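Local coordinates for protein putative sulfurtransferase DsrE (Allochromatium vinosum, PDB 2HY5) that probably acts as a sulfurtransferase or sulfur carrier and may take part, with DsrF and DsrH, in the oxidation of intracellular sulfur, at residues 2-7 / 116-121; 26-31 / 71-76; 38-43 / 79-84; 44-49 / 58-63; 85-90 / 107-112. One frame throughout, in Å; residues are numbered along the deposited sequence.

The five contacts share one alpha/beta fold with a parallel sheet of strand order 4-3-2-1-5. Interactions 3 and 4 are wholly buried; interaction 1 is buried at its alanines but, like the partly buried 2 and 5, carries a water bridge on its outer side. Interaction 1 lays helix 113-121 on the first strand through alanines, and interaction 2 joins helices 16-29 and 60-71 through a leucine and a tyrosine. Interactions 3 and 5 lie about 7 Å apart, centre to centre, near Cys-78, the probable persulfide cysteine, and are tied by the Asp-42 to Arg-85 salt bridge. Interaction 4 differs in chemistry, with aliphatic carbons set against carbonyl oxygens where the crossover loop meets its helix.

Interaction 1: 2-7 / 116-121; sequences KFALQI and VEAAIQ
Ala-118 is the first residue of helix 113-121 within this segment to meet strand 2-7, its CB lying 3.9 Å from CB of Ala-4. The same methyl of Ala-4 sits 3.8 Å from the carbonyl O of Ala-118, so a single small group touches both a side chain and a backbone oxygen of the helix. The axes of the two segments run roughly antiparallel, at 151°, and come within 7.5 Å, a close separation that alanines permit. Ala-119 follows with its CB turned away from the strand; its backbone N is the atom nearest Ala-4. That methyl packs on Phe-134 of the DsrF chain, while the carbonyls of Ala-119 and Ile-120 accept hydrogen bonds from Lys-6 of the same chain. At the last residue, Gln-121, the contact becomes polar. Lys-2 has CG anti to its carbonyl carbon (chi1 -56°), and the chain beyond is fully extended, which carries CD past the Gln-121 carbonyl, 4.0 Å from its O, and brings NZ to a water. This water accepts from Lys-2 NZ at 3.1 Å and lies 2.6 Å from Gln-121 O; its approach to OE1 of Gln-121 is weak. Apolar methyls thus set the spacing in the buried part, whereas at the exposed end the lysine reaches the last helical carbonyl through solvent.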
# COMPACT_ATOMS: atom_id res chain seq x y z
N LYS A 2 -23.68 -2.97 18.03
CA LYS A 2 -22.44 -3.70 18.26
C LYS A 2 -21.58 -3.65 16.99
O LYS A 2 -22.06 -3.92 15.90
CB LYS A 2 -22.72 -5.16 18.62
CG LYS A 2 -23.65 -5.36 19.80
CD LYS A 2 -23.87 -6.84 20.05
CE LYS A 2 -24.79 -7.09 21.23
NZ LYS A 2 -25.02 -8.55 21.45
N PHE A 3 -20.30 -3.32 17.16
CA PHE A 3 -19.36 -3.22 16.05
C PHE A 3 -18.26 -4.26 16.07
O PHE A 3 -17.80 -4.68 17.13
CB PHE A 3 -18.65 -1.86 16.07
CG PHE A 3 -19.50 -0.72 15.63
CD1 PHE A 3 -19.70 -0.46 14.28
CD2 PHE A 3 -20.10 0.12 16.57
CE1 PHE A 3 -20.49 0.61 13.86
CE2 PHE A 3 -20.89 1.19 16.17
CZ PHE A 3 -21.08 1.44 14.82
N ALA A 4 -17.83 -4.65 14.87
CA ALA A 4 -16.72 -5.57 14.70
C ALA A 4 -15.78 -4.72 13.86
O ALA A 4 -16.15 -4.26 12.78
CB ALA A 4 -17.15 -6.81 13.93
N LEU A 5 -14.57 -4.45 14.36
CA LEU A 5 -13.62 -3.64 13.62
C LEU A 5 -12.46 -4.49 13.13
O LEU A 5 -11.90 -5.28 13.88
CB LEU A 5 -13.08 -2.50 14.49
CG LEU A 5 -14.11 -1.55 15.12
CD1 LEU A 5 -13.37 -0.43 15.83
CD2 LEU A 5 -15.03 -0.98 14.05
N GLN A 6 -12.09 -4.31 11.86
CA GLN A 6 -11.00 -5.05 11.26
C GLN A 6 -9.95 -4.04 10.80
O GLN A 6 -10.29 -3.06 10.13
CB GLN A 6 -11.52 -5.85 10.06
CG GLN A 6 -10.51 -6.84 9.47
CD GLN A 6 -11.02 -7.48 8.19
OE1 GLN A 6 -12.19 -7.83 8.08
NE2 GLN A 6 -10.12 -7.66 7.22
N ILE A 7 -8.69 -4.27 11.16
CA ILE A 7 -7.60 -3.38 10.78
C ILE A 7 -6.59 -4.22 10.00
O ILE A 7 -6.06 -5.20 10.52
CB ILE A 7 -6.95 -2.76 12.04
CG1 ILE A 7 -8.00 -1.93 12.78
CG2 ILE A 7 -5.77 -1.87 11.64
CD1 ILE A 7 -7.56 -1.42 14.12
N VAL A 116 -14.62 -13.87 11.77
CA VAL A 116 -15.91 -14.26 11.20
C VAL A 116 -16.95 -14.29 12.31
O VAL A 116 -18.08 -13.83 12.13
CB VAL A 116 -15.82 -15.65 10.53
CG1 VAL A 116 -17.18 -16.05 9.98
CG2 VAL A 116 -14.78 -15.61 9.42
N GLU A 117 -16.56 -14.81 13.46
CA GLU A 117 -17.45 -14.89 14.61
C GLU A 117 -17.97 -13.50 14.98
O GLU A 117 -19.16 -13.34 15.26
CB GLU A 117 -16.69 -15.51 15.79
CG GLU A 117 -17.52 -16.49 16.59
CD GLU A 117 -18.62 -15.82 17.37
OE1 GLU A 117 -19.74 -16.36 17.40
OE2 GLU A 117 -18.36 -14.75 17.97
N ALA A 118 -17.08 -12.51 14.98
CA ALA A 118 -17.46 -11.14 15.32
C ALA A 118 -18.39 -10.55 14.28
O ALA A 118 -19.31 -9.80 14.62
CB ALA A 118 -16.21 -10.27 15.47
N ALA A 119 -18.15 -10.87 13.01
CA ALA A 119 -18.98 -10.38 11.92
C ALA A 119 -20.40 -10.91 12.08
O ALA A 119 -21.37 -10.24 11.71
CB ALA A 119 -18.41 -10.81 10.57
N ILE A 120 -20.52 -12.11 12.64
CA ILE A 120 -21.83 -12.72 12.86
C ILE A 120 -22.54 -12.08 14.04
O ILE A 120 -23.74 -11.80 13.98
CB ILE A 120 -21.69 -14.24 13.12
CG1 ILE A 120 -21.15 -14.93 11.87
CG2 ILE A 120 -23.04 -14.81 13.52
CD1 ILE A 120 -20.95 -16.43 12.03
N GLN A 121 -21.81 -11.84 15.12
CA GLN A 121 -22.38 -11.27 16.34
C GLN A 121 -22.64 -9.77 16.28
O GLN A 121 -23.61 -9.29 16.87
CB GLN A 121 -21.48 -11.57 17.54
CG GLN A 121 -21.28 -13.06 17.82
CD GLN A 121 -22.59 -13.78 18.08
OE1 GLN A 121 -23.44 -13.29 18.83
NE2 GLN A 121 -22.76 -14.95 17.48
O HOH W 1 -25.10 -10.27 18.82

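Interaction 2: 26-31 / 71-76; sequences AALEKG and YELDMV
Leu-28 lies against one face of the Tyr-71 ring, and this is the tight part of the contact. Its CB stands 3.7 Å from the ring centroid and only 16° off the normal, a CH-pi contact, while CD1 reaches the ring carbon CG of Tyr-71 at 3.7 Å. The leucine and the tyrosine run antiparallel alongside each other, which spreads the leucine along the ring. The leucine has its CG anti to the carbonyl carbon (chi1 -70°), and its two methyls are thereby carried toward Leu-73, which they meet tip to tip, with CD1 of Leu-28 4.0 Å from CD1 of Leu-73. Toward solvent the packing gives way to polar atoms. Glu-29 brings its CG to 3.7 Å from the Tyr-71 OH, and its carboxylate plane is turned 52° from the ring. One water joins the two, giving a proton to OE2 of Glu-29 at 2.7 Å and lying in the ring plane 2.8 Å from the Tyr-71 OH. Were the tyrosine an alanine, Leu-28 would probably lose its aromatic cover and the water its phenolic partner. Beyond Glu-29, the helix ends in a Schellman motif at Gly-31. The contact thus joins the ends of helices 16-29 and 60-71 on one side of the sheet, with Leu-28 and Leu-73 both resting on Ile-34 of strand 33-39 and on Leu-67 of helix 60-71.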
# COMPACT_ATOMS: atom_id res chain seq x y z
N ALA A 26 -14.74 7.17 19.19
CA ALA A 26 -15.97 7.92 19.00
C ALA A 26 -17.20 7.05 19.21
O ALA A 26 -18.21 7.49 19.78
CB ALA A 26 -16.00 8.54 17.60
N ALA A 27 -17.13 5.80 18.75
CA ALA A 27 -18.24 4.87 18.88
C ALA A 27 -18.44 4.51 20.35
O ALA A 27 -19.57 4.44 20.83
CB ALA A 27 -17.96 3.62 18.07
N LEU A 28 -17.33 4.28 21.05
CA LEU A 28 -17.39 3.91 22.46
C LEU A 28 -17.94 5.04 23.32
O LEU A 28 -18.66 4.79 24.29
CB LEU A 28 -16.00 3.50 22.94
CG LEU A 28 -15.55 2.16 22.36
CD1 LEU A 28 -14.06 1.98 22.55
CD2 LEU A 28 -16.33 1.04 23.01
N GLU A 29 -17.61 6.28 22.97
CA GLU A 29 -18.10 7.42 23.74
C GLU A 29 -19.59 7.62 23.53
O GLU A 29 -20.26 8.27 24.34
CB GLU A 29 -17.32 8.69 23.37
CG GLU A 29 -15.83 8.54 23.60
CD GLU A 29 -15.06 9.84 23.46
OE1 GLU A 29 -15.44 10.69 22.63
OE2 GLU A 29 -14.04 10.00 24.16
N LYS A 30 -20.11 7.06 22.44
CA LYS A 30 -21.53 7.15 22.11
C LYS A 30 -22.33 6.03 22.79
O LYS A 30 -23.55 5.99 22.69
CB LYS A 30 -21.74 7.06 20.60
CG LYS A 30 -21.60 8.37 19.86
CD LYS A 30 -21.71 8.14 18.36
CE LYS A 30 -21.94 9.43 17.61
NZ LYS A 30 -23.26 10.03 17.95
N GLY A 31 -21.63 5.12 23.45
CA GLY A 31 -22.30 4.02 24.12
C GLY A 31 -22.43 2.76 23.29
O GLY A 31 -23.01 1.77 23.74
N TYR A 71 -12.21 0.58 28.16
CA TYR A 71 -13.47 0.00 27.70
C TYR A 71 -13.53 -1.52 27.69
O TYR A 71 -14.52 -2.10 27.23
CB TYR A 71 -13.81 0.54 26.31
CG TYR A 71 -14.12 2.02 26.27
CD1 TYR A 71 -13.11 2.96 26.03
CD2 TYR A 71 -15.41 2.49 26.48
CE1 TYR A 71 -13.39 4.33 26.01
CE2 TYR A 71 -15.70 3.85 26.46
CZ TYR A 71 -14.69 4.76 26.23
OH TYR A 71 -14.98 6.10 26.20
N GLU A 72 -12.48 -2.17 28.18
CA GLU A 72 -12.42 -3.63 28.22
C GLU A 72 -12.66 -4.25 26.85
O GLU A 72 -13.54 -5.10 26.67
CB GLU A 72 -13.44 -4.18 29.23
CG GLU A 72 -13.22 -3.69 30.66
CD GLU A 72 -14.11 -4.39 31.67
OE1 GLU A 72 -14.04 -5.64 31.76
OE2 GLU A 72 -14.88 -3.70 32.37
N LEU A 73 -11.86 -3.83 25.87
CA LEU A 73 -11.99 -4.32 24.51
C LEU A 73 -11.25 -5.63 24.26
O LEU A 73 -10.19 -5.88 24.84
CB LEU A 73 -11.47 -3.27 23.53
CG LEU A 73 -12.10 -1.87 23.58
CD1 LEU A 73 -11.35 -0.97 22.60
CD2 LEU A 73 -13.58 -1.93 23.24
N ASP A 74 -11.83 -6.46 23.40
CA ASP A 74 -11.23 -7.74 23.04
C ASP A 74 -10.43 -7.47 21.76
O ASP A 74 -11.00 -7.39 20.67
CB ASP A 74 -12.31 -8.79 22.81
CG ASP A 74 -11.75 -10.16 22.48
OD1 ASP A 74 -10.67 -10.50 23.00
OD2 ASP A 74 -12.39 -10.91 21.71
N MET A 75 -9.12 -7.32 21.91
CA MET A 75 -8.23 -7.05 20.79
C MET A 75 -7.60 -8.37 20.37
O MET A 75 -6.85 -8.98 21.14
CB MET A 75 -7.16 -6.07 21.22
CG MET A 75 -7.73 -4.91 22.01
SD MET A 75 -7.64 -3.38 21.09
CE MET A 75 -6.23 -2.84 21.63
N VAL A 76 -7.90 -8.80 19.16
CA VAL A 76 -7.41 -10.08 18.67
C VAL A 76 -6.49 -9.94 17.46
O VAL A 76 -6.75 -9.17 16.54
CB VAL A 76 -8.59 -11.00 18.30
CG1 VAL A 76 -8.10 -12.40 17.97
CG2 VAL A 76 -9.59 -11.03 19.45
O HOH W 2 -12.95 8.00 25.61

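Interaction 3: 38-43 / 79-84; sequences FFYHDG and VAAAQR
The chain leaving strand 33-39 passes the first turn of helix 79-85 most closely where CA of His-41 lies 5.6 Å from CA of Ala-81. Ala-81 points its methyl at this passing backbone, its CB lying 3.9 Å from His-41 N and 4.0 Å from His-41 O. The same methyl comes obliquely to the Tyr-40 ring, 4.1 Å from CD1. Although the CB of Tyr-40 is directed away from the helix, CG stands anti to the backbone N (chi1 -163°), and the ring swings back until its CD1 and CE1 side reaches the alanine. The CD2 side of the Tyr-40 ring sits over the imidazole of His-41, CD2 3.4 Å above its plane and over its centre, which probably limits how far either ring can turn. Their polar ends leave the chain: Tyr-40 OH bonds to the backbone O of Glu-24 of the DsrF chain, and His-41 ND1 to the carboxylate of that glutamate. The side chain of Tyr-40 is about 3 Å from that of Cys-78, the active-site cysteine by similarity, which directly precedes the helix. Between the two segments the contact is van der Waals only, a methyl against ring carbons and backbone polar atoms, while the side-chain hydrogen bonds of Tyr-40 and His-41 go to DsrF, probably coupling the presumed persulfide site to the subunit interface.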
# COMPACT_ATOMS: atom_id res chain seq x y z
N PHE A 38 -10.22 -6.74 15.46
CA PHE A 38 -9.42 -7.80 14.87
C PHE A 38 -8.34 -7.28 13.94
O PHE A 38 -8.62 -6.53 13.01
CB PHE A 38 -10.34 -8.77 14.12
CG PHE A 38 -9.68 -10.06 13.74
CD1 PHE A 38 -8.89 -10.14 12.60
CD2 PHE A 38 -9.82 -11.18 14.55
CE1 PHE A 38 -8.25 -11.33 12.27
CE2 PHE A 38 -9.18 -12.38 14.23
CZ PHE A 38 -8.39 -12.46 13.08
N PHE A 39 -7.10 -7.67 14.21
CA PHE A 39 -5.97 -7.24 13.38
C PHE A 39 -5.57 -8.36 12.44
O PHE A 39 -5.27 -9.48 12.86
CB PHE A 39 -4.79 -6.83 14.27
CG PHE A 39 -5.11 -5.68 15.19
CD1 PHE A 39 -5.67 -5.92 16.44
CD2 PHE A 39 -4.87 -4.38 14.80
CE1 PHE A 39 -5.99 -4.85 17.29
CE2 PHE A 39 -5.19 -3.31 15.64
CZ PHE A 39 -5.75 -3.55 16.88
N TYR A 40 -5.57 -8.05 11.14
CA TYR A 40 -5.23 -9.02 10.10
C TYR A 40 -4.18 -8.43 9.16
O TYR A 40 -3.94 -7.22 9.18
CB TYR A 40 -6.50 -9.40 9.33
CG TYR A 40 -6.36 -10.66 8.51
CD1 TYR A 40 -5.71 -11.78 9.03
CD2 TYR A 40 -6.90 -10.75 7.22
CE1 TYR A 40 -5.60 -12.96 8.29
CE2 TYR A 40 -6.80 -11.92 6.48
CZ TYR A 40 -6.15 -13.02 7.01
OH TYR A 40 -6.04 -14.19 6.29
N HIS A 41 -3.58 -9.27 8.32
CA HIS A 41 -2.53 -8.81 7.40
C HIS A 41 -1.47 -8.09 8.25
O HIS A 41 -1.21 -8.48 9.38
CB HIS A 41 -3.09 -7.85 6.35
CG HIS A 41 -4.24 -8.39 5.56
ND1 HIS A 41 -4.14 -9.52 4.77
CD2 HIS A 41 -5.50 -7.93 5.39
CE1 HIS A 41 -5.29 -9.73 4.16
NE2 HIS A 41 -6.14 -8.78 4.52
N ASP A 42 -0.86 -7.04 7.70
CA ASP A 42 0.14 -6.27 8.44
C ASP A 42 -0.46 -5.63 9.68
O ASP A 42 0.26 -5.09 10.52
CB ASP A 42 0.75 -5.18 7.55
CG ASP A 42 1.99 -5.65 6.80
OD1 ASP A 42 2.36 -6.83 6.94
OD2 ASP A 42 2.59 -4.82 6.08
N GLY A 43 -1.78 -5.70 9.80
CA GLY A 43 -2.45 -5.14 10.96
C GLY A 43 -1.97 -5.77 12.25
O GLY A 43 -2.01 -5.14 13.30
N VAL A 79 -3.41 -15.42 14.28
CA VAL A 79 -2.22 -16.25 14.47
C VAL A 79 -1.45 -16.53 13.18
O VAL A 79 -0.22 -16.48 13.16
CB VAL A 79 -2.58 -17.60 15.15
CG1 VAL A 79 -3.49 -18.42 14.24
CG2 VAL A 79 -1.32 -18.36 15.48
N ALA A 80 -2.18 -16.81 12.10
CA ALA A 80 -1.55 -17.11 10.81
C ALA A 80 -0.75 -15.91 10.31
O ALA A 80 0.41 -16.04 9.92
CB ALA A 80 -2.63 -17.48 9.79
N ALA A 81 -1.39 -14.74 10.32
CA ALA A 81 -0.74 -13.52 9.89
C ALA A 81 0.40 -13.15 10.84
O ALA A 81 1.42 -12.60 10.42
CB ALA A 81 -1.76 -12.38 9.81
N ALA A 82 0.24 -13.44 12.12
CA ALA A 82 1.27 -13.14 13.11
C ALA A 82 2.51 -14.02 12.92
O ALA A 82 3.64 -13.54 13.06
CB ALA A 82 0.71 -13.33 14.52
N GLN A 83 2.31 -15.29 12.61
CA GLN A 83 3.43 -16.21 12.40
C GLN A 83 4.25 -15.81 11.19
O GLN A 83 5.47 -15.93 11.18
CB GLN A 83 2.91 -17.64 12.22
CG GLN A 83 2.35 -18.24 13.49
CD GLN A 83 1.74 -19.60 13.27
OE1 GLN A 83 1.40 -20.31 14.22
NE2 GLN A 83 1.58 -19.98 12.01
N ARG A 84 3.57 -15.31 10.17
CA ARG A 84 4.23 -14.90 8.95
C ARG A 84 5.06 -13.63 9.17
O ARG A 84 6.13 -13.47 8.59
CB ARG A 84 3.18 -14.64 7.87
CG ARG A 84 3.63 -14.87 6.44
CD ARG A 84 2.45 -14.67 5.51
NE ARG A 84 1.24 -15.31 6.05
CZ ARG A 84 0.73 -16.45 5.61
NH1 ARG A 84 1.31 -17.11 4.62
NH2 ARG A 84 -0.36 -16.95 6.18

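Interaction 4: 44-49 / 58-63; sequences VNNSTR and RHIVNR
This contact belongs to the beta-alpha-beta crossover between strands 33-39 and 75-78, where the loop after the first strand folds against the opening turn of helix 60-71. Val-61 is set among loop carbonyls: its CG1 lies 3.3 Å from Thr-48 O, and its CG2 lies 3.5 Å from Asn-46 O. With CG1 anti to the backbone N (chi1 -178°), both methyls face the loop. The Asn-46 carbonyl is buried here without a hydrogen-bonding partner, between CG2 of Val-61 and the ring of Phe-107. With an alanine here instead of the valine, the packing against the Thr-48 and Asn-46 carbonyls would probably be lost and a gap opened beside them. Asn-46 is held by its amide, OD1 bonding to Ser-17 and ND2 to the carbonyls of Gly-43 and Glu-9. Inside the loop, Val-44 O accepts from both N and OG of Ser-47, the hydroxyl 2.7 Å away and nearly in line with the C=O bond (164°). The closing touch is Asn-46 OD1 against CG2 of Ile-60, at 3.6 Å.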
# COMPACT_ATOMS: atom_id res chain seq x y z
N VAL A 44 -1.50 -7.01 12.17
CA VAL A 44 -1.02 -7.68 13.38
C VAL A 44 0.15 -6.93 14.03
O VAL A 44 0.40 -7.10 15.23
CB VAL A 44 -0.57 -9.14 13.08
CG1 VAL A 44 -1.75 -9.93 12.52
CG2 VAL A 44 0.59 -9.15 12.10
N ASN A 45 0.84 -6.10 13.26
CA ASN A 45 1.98 -5.36 13.79
C ASN A 45 1.59 -4.24 14.77
O ASN A 45 2.46 -3.57 15.34
CB ASN A 45 2.81 -4.80 12.63
CG ASN A 45 3.53 -5.90 11.84
OD1 ASN A 45 3.88 -5.73 10.68
ND2 ASN A 45 3.76 -7.04 12.49
N ASN A 46 0.29 -4.05 14.98
CA ASN A 46 -0.19 -3.04 15.92
C ASN A 46 -0.17 -3.61 17.33
O ASN A 46 -0.52 -2.92 18.29
CB ASN A 46 -1.64 -2.66 15.61
CG ASN A 46 -1.75 -1.72 14.45
OD1 ASN A 46 -1.43 -0.53 14.56
ND2 ASN A 46 -2.20 -2.23 13.31
N SER A 47 0.27 -4.86 17.46
CA SER A 47 0.26 -5.52 18.76
C SER A 47 1.62 -5.74 19.42
O SER A 47 1.69 -6.38 20.47
CB SER A 47 -0.46 -6.86 18.66
OG SER A 47 0.27 -7.78 17.87
N THR A 48 2.69 -5.24 18.82
CA THR A 48 4.01 -5.43 19.40
C THR A 48 4.29 -4.41 20.50
O THR A 48 3.92 -3.24 20.38
CB THR A 48 5.13 -5.33 18.33
OG1 THR A 48 6.41 -5.33 18.98
CG2 THR A 48 4.98 -4.06 17.51
N ARG A 49 4.96 -4.85 21.56
CA ARG A 49 5.29 -3.98 22.69
C ARG A 49 6.69 -3.40 22.54
O ARG A 49 7.16 -2.67 23.41
CB ARG A 49 5.22 -4.77 24.01
CG ARG A 49 6.31 -5.83 24.17
CD ARG A 49 6.25 -6.49 25.56
NE ARG A 49 7.40 -7.37 25.82
CZ ARG A 49 7.47 -8.64 25.45
NH1 ARG A 49 6.45 -9.20 24.80
NH2 ARG A 49 8.55 -9.36 25.73
N ARG A 58 1.86 10.53 18.64
CA ARG A 58 1.13 9.44 19.27
C ARG A 58 1.83 8.09 19.26
O ARG A 58 2.58 7.76 18.35
CB ARG A 58 -0.28 9.31 18.66
CG ARG A 58 -0.38 8.45 17.40
CD ARG A 58 0.28 9.09 16.19
NE ARG A 58 -0.01 8.35 14.96
CZ ARG A 58 0.65 8.50 13.82
NH1 ARG A 58 1.65 9.36 13.74
NH2 ARG A 58 0.31 7.78 12.76
N HIS A 59 1.57 7.32 20.32
CA HIS A 59 2.11 5.99 20.49
C HIS A 59 0.93 5.08 20.18
O HIS A 59 0.10 4.80 21.03
CB HIS A 59 2.56 5.79 21.95
CG HIS A 59 3.43 4.59 22.16
ND1 HIS A 59 3.04 3.32 21.81
CD2 HIS A 59 4.66 4.47 22.72
CE1 HIS A 59 4.00 2.46 22.13
NE2 HIS A 59 4.99 3.14 22.68
N ILE A 60 0.84 4.65 18.92
CA ILE A 60 -0.27 3.82 18.49
C ILE A 60 -0.56 2.58 19.33
O ILE A 60 -1.70 2.34 19.71
CB ILE A 60 -0.07 3.41 17.02
CG1 ILE A 60 -0.07 4.66 16.14
CG2 ILE A 60 -1.18 2.44 16.61
CD1 ILE A 60 0.19 4.39 14.67
N VAL A 61 0.47 1.79 19.62
CA VAL A 61 0.25 0.58 20.39
C VAL A 61 -0.26 0.87 21.80
O VAL A 61 -1.25 0.28 22.22
CB VAL A 61 1.53 -0.26 20.49
CG1 VAL A 61 1.24 -1.55 21.27
CG2 VAL A 61 2.03 -0.59 19.08
N ASN A 62 0.41 1.77 22.51
CA ASN A 62 -0.01 2.09 23.87
C ASN A 62 -1.38 2.74 23.92
O ASN A 62 -2.15 2.53 24.85
CB ASN A 62 1.01 3.00 24.57
CG ASN A 62 2.27 2.25 24.95
OD1 ASN A 62 2.29 1.02 24.98
ND2 ASN A 62 3.33 2.99 25.25
N ARG A 63 -1.68 3.53 22.89
CA ARG A 63 -2.97 4.21 22.81
C ARG A 63 -4.10 3.19 22.66
O ARG A 63 -5.14 3.32 23.29
CB ARG A 63 -2.94 5.17 21.62
CG ARG A 63 -4.16 6.05 21.51
CD ARG A 63 -4.13 6.81 20.20
NE ARG A 63 -3.72 8.20 20.37
CZ ARG A 63 -3.67 9.08 19.37
NH1 ARG A 63 -4.00 8.70 18.14
NH2 ARG A 63 -3.31 10.33 19.61

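Interaction 5: 85-90 / 107-112; sequences RGIVDE and FRISGL
A small apolar touch flanked by a water bridge joins the loop between helices 79-85 and 90-96 to strand 108-110, outermost in the sheet of this chain, with Ile-109 as its hub. The end of Ile-109 meets the loop through CD1, which lies 4.0 Å from CG2 of Ile-87, the two side chains passing at a slant. Ile-87 directs its CB to the strand, but with CG1 anti to the carbonyl carbon (chi1 -68°) the longer branch leads off, and it is the short CG2 methyl that does the touching. Further along the loop, Asp-89 passes beside the same isoleucine, OD1 4.2 Å from CB of Ile-109. That oxygen takes a proton from a water at 2.7 Å, and the water in turn accepts from Ile-109 N at 3.0 Å. Asp-89 occupies the N-cap position of helix 90-96, and its other oxygen, OD2, bonds to the backbone N of Glu-92, so one carboxylate serves the helix start and, through solvent, the strand. The side chain of Ile-109 lies about 7 Å from that of Cys-78, probably the persulfide-forming cysteine. On the sheet side Ile-109 packs on Val-77 of strand 75-78, with Val-79 of helix 79-85 and Ile-103 also against it, while Ile-87 rests on Ala-82 of helix 79-85 and Ser-47 of the 44-49 loop.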
# COMPACT_ATOMS: atom_id res chain seq x y z
N ARG A 85 4.57 -12.76 10.05
CA ARG A 85 5.23 -11.49 10.29
C ARG A 85 6.09 -11.32 11.54
O ARG A 85 6.81 -10.32 11.66
CB ARG A 85 4.17 -10.39 10.23
CG ARG A 85 3.45 -10.38 8.88
CD ARG A 85 2.29 -9.40 8.87
NE ARG A 85 1.70 -9.25 7.54
CZ ARG A 85 0.94 -10.16 6.93
NH1 ARG A 85 0.68 -11.32 7.52
NH2 ARG A 85 0.42 -9.90 5.74
N GLY A 86 6.02 -12.26 12.47
CA GLY A 86 6.85 -12.15 13.65
C GLY A 86 6.22 -11.61 14.92
O GLY A 86 6.91 -10.98 15.71
N ILE A 87 4.93 -11.83 15.11
CA ILE A 87 4.27 -11.40 16.34
C ILE A 87 4.18 -12.68 17.15
O ILE A 87 3.56 -13.66 16.71
CB ILE A 87 2.86 -10.82 16.09
CG1 ILE A 87 2.98 -9.50 15.32
CG2 ILE A 87 2.15 -10.58 17.42
CD1 ILE A 87 3.71 -8.38 16.07
N VAL A 88 4.80 -12.68 18.32
CA VAL A 88 4.87 -13.88 19.15
C VAL A 88 4.52 -13.69 20.62
O VAL A 88 5.00 -12.76 21.26
CB VAL A 88 6.31 -14.46 19.08
CG1 VAL A 88 6.40 -15.74 19.90
CG2 VAL A 88 6.71 -14.70 17.63
N ASP A 89 3.69 -14.58 21.15
CA ASP A 89 3.35 -14.55 22.57
C ASP A 89 4.01 -15.79 23.18
O ASP A 89 4.68 -16.53 22.47
CB ASP A 89 1.83 -14.59 22.80
CG ASP A 89 1.19 -15.90 22.36
OD1 ASP A 89 0.01 -16.12 22.69
OD2 ASP A 89 1.85 -16.71 21.68
N GLU A 90 3.82 -16.01 24.47
CA GLU A 90 4.45 -17.15 25.14
C GLU A 90 4.19 -18.50 24.47
O GLU A 90 5.12 -19.28 24.24
CB GLU A 90 4.01 -17.21 26.60
CG GLU A 90 5.14 -16.98 27.59
CD GLU A 90 5.82 -15.63 27.42
OE1 GLU A 90 6.83 -15.38 28.10
OE2 GLU A 90 5.35 -14.82 26.59
N PHE A 107 -3.12 -7.52 24.09
CA PHE A 107 -3.61 -8.17 22.88
C PHE A 107 -3.52 -9.69 23.02
O PHE A 107 -2.70 -10.21 23.77
CB PHE A 107 -2.76 -7.77 21.66
CG PHE A 107 -2.75 -6.29 21.37
CD1 PHE A 107 -2.08 -5.41 22.21
CD2 PHE A 107 -3.37 -5.80 20.23
CE1 PHE A 107 -2.03 -4.05 21.90
CE2 PHE A 107 -3.32 -4.45 19.92
CZ PHE A 107 -2.65 -3.57 20.76
N ARG A 108 -4.38 -10.40 22.29
CA ARG A 108 -4.34 -11.86 22.32
C ARG A 108 -4.24 -12.40 20.90
O ARG A 108 -4.83 -11.84 19.98
CB ARG A 108 -5.56 -12.44 23.04
CG ARG A 108 -6.90 -12.32 22.31
CD ARG A 108 -8.03 -12.89 23.20
NE ARG A 108 -9.36 -12.79 22.59
CZ ARG A 108 -9.89 -13.71 21.78
NH1 ARG A 108 -9.22 -14.81 21.47
NH2 ARG A 108 -11.10 -13.52 21.27
N ILE A 109 -3.48 -13.47 20.73
CA ILE A 109 -3.32 -14.11 19.43
C ILE A 109 -4.34 -15.23 19.33
O ILE A 109 -4.42 -16.09 20.20
CB ILE A 109 -1.90 -14.71 19.26
CG1 ILE A 109 -0.96 -13.69 18.61
CG2 ILE A 109 -1.95 -15.94 18.36
CD1 ILE A 109 -1.06 -12.31 19.17
N SER A 110 -5.14 -15.22 18.27
CA SER A 110 -6.15 -16.25 18.10
C SER A 110 -6.43 -16.55 16.64
O SER A 110 -5.83 -15.96 15.74
CB SER A 110 -7.44 -15.85 18.81
OG SER A 110 -8.30 -16.96 18.93
N GLY A 111 -7.36 -17.47 16.41
CA GLY A 111 -7.71 -17.86 15.05
C GLY A 111 -8.53 -16.87 14.25
O GLY A 111 -9.23 -16.01 14.80
N LEU A 112 -8.46 -17.01 12.93
CA LEU A 112 -9.18 -16.14 12.02
C LEU A 112 -10.68 -16.30 12.23
O LEU A 112 -11.47 -15.41 11.90
CB LEU A 112 -8.80 -16.51 10.58
CG LEU A 112 -9.05 -15.50 9.45
CD1 LEU A 112 -8.49 -14.14 9.83
CD2 LEU A 112 -8.39 -16.02 8.17
O HOH W 3 -2.06 -14.40 23.21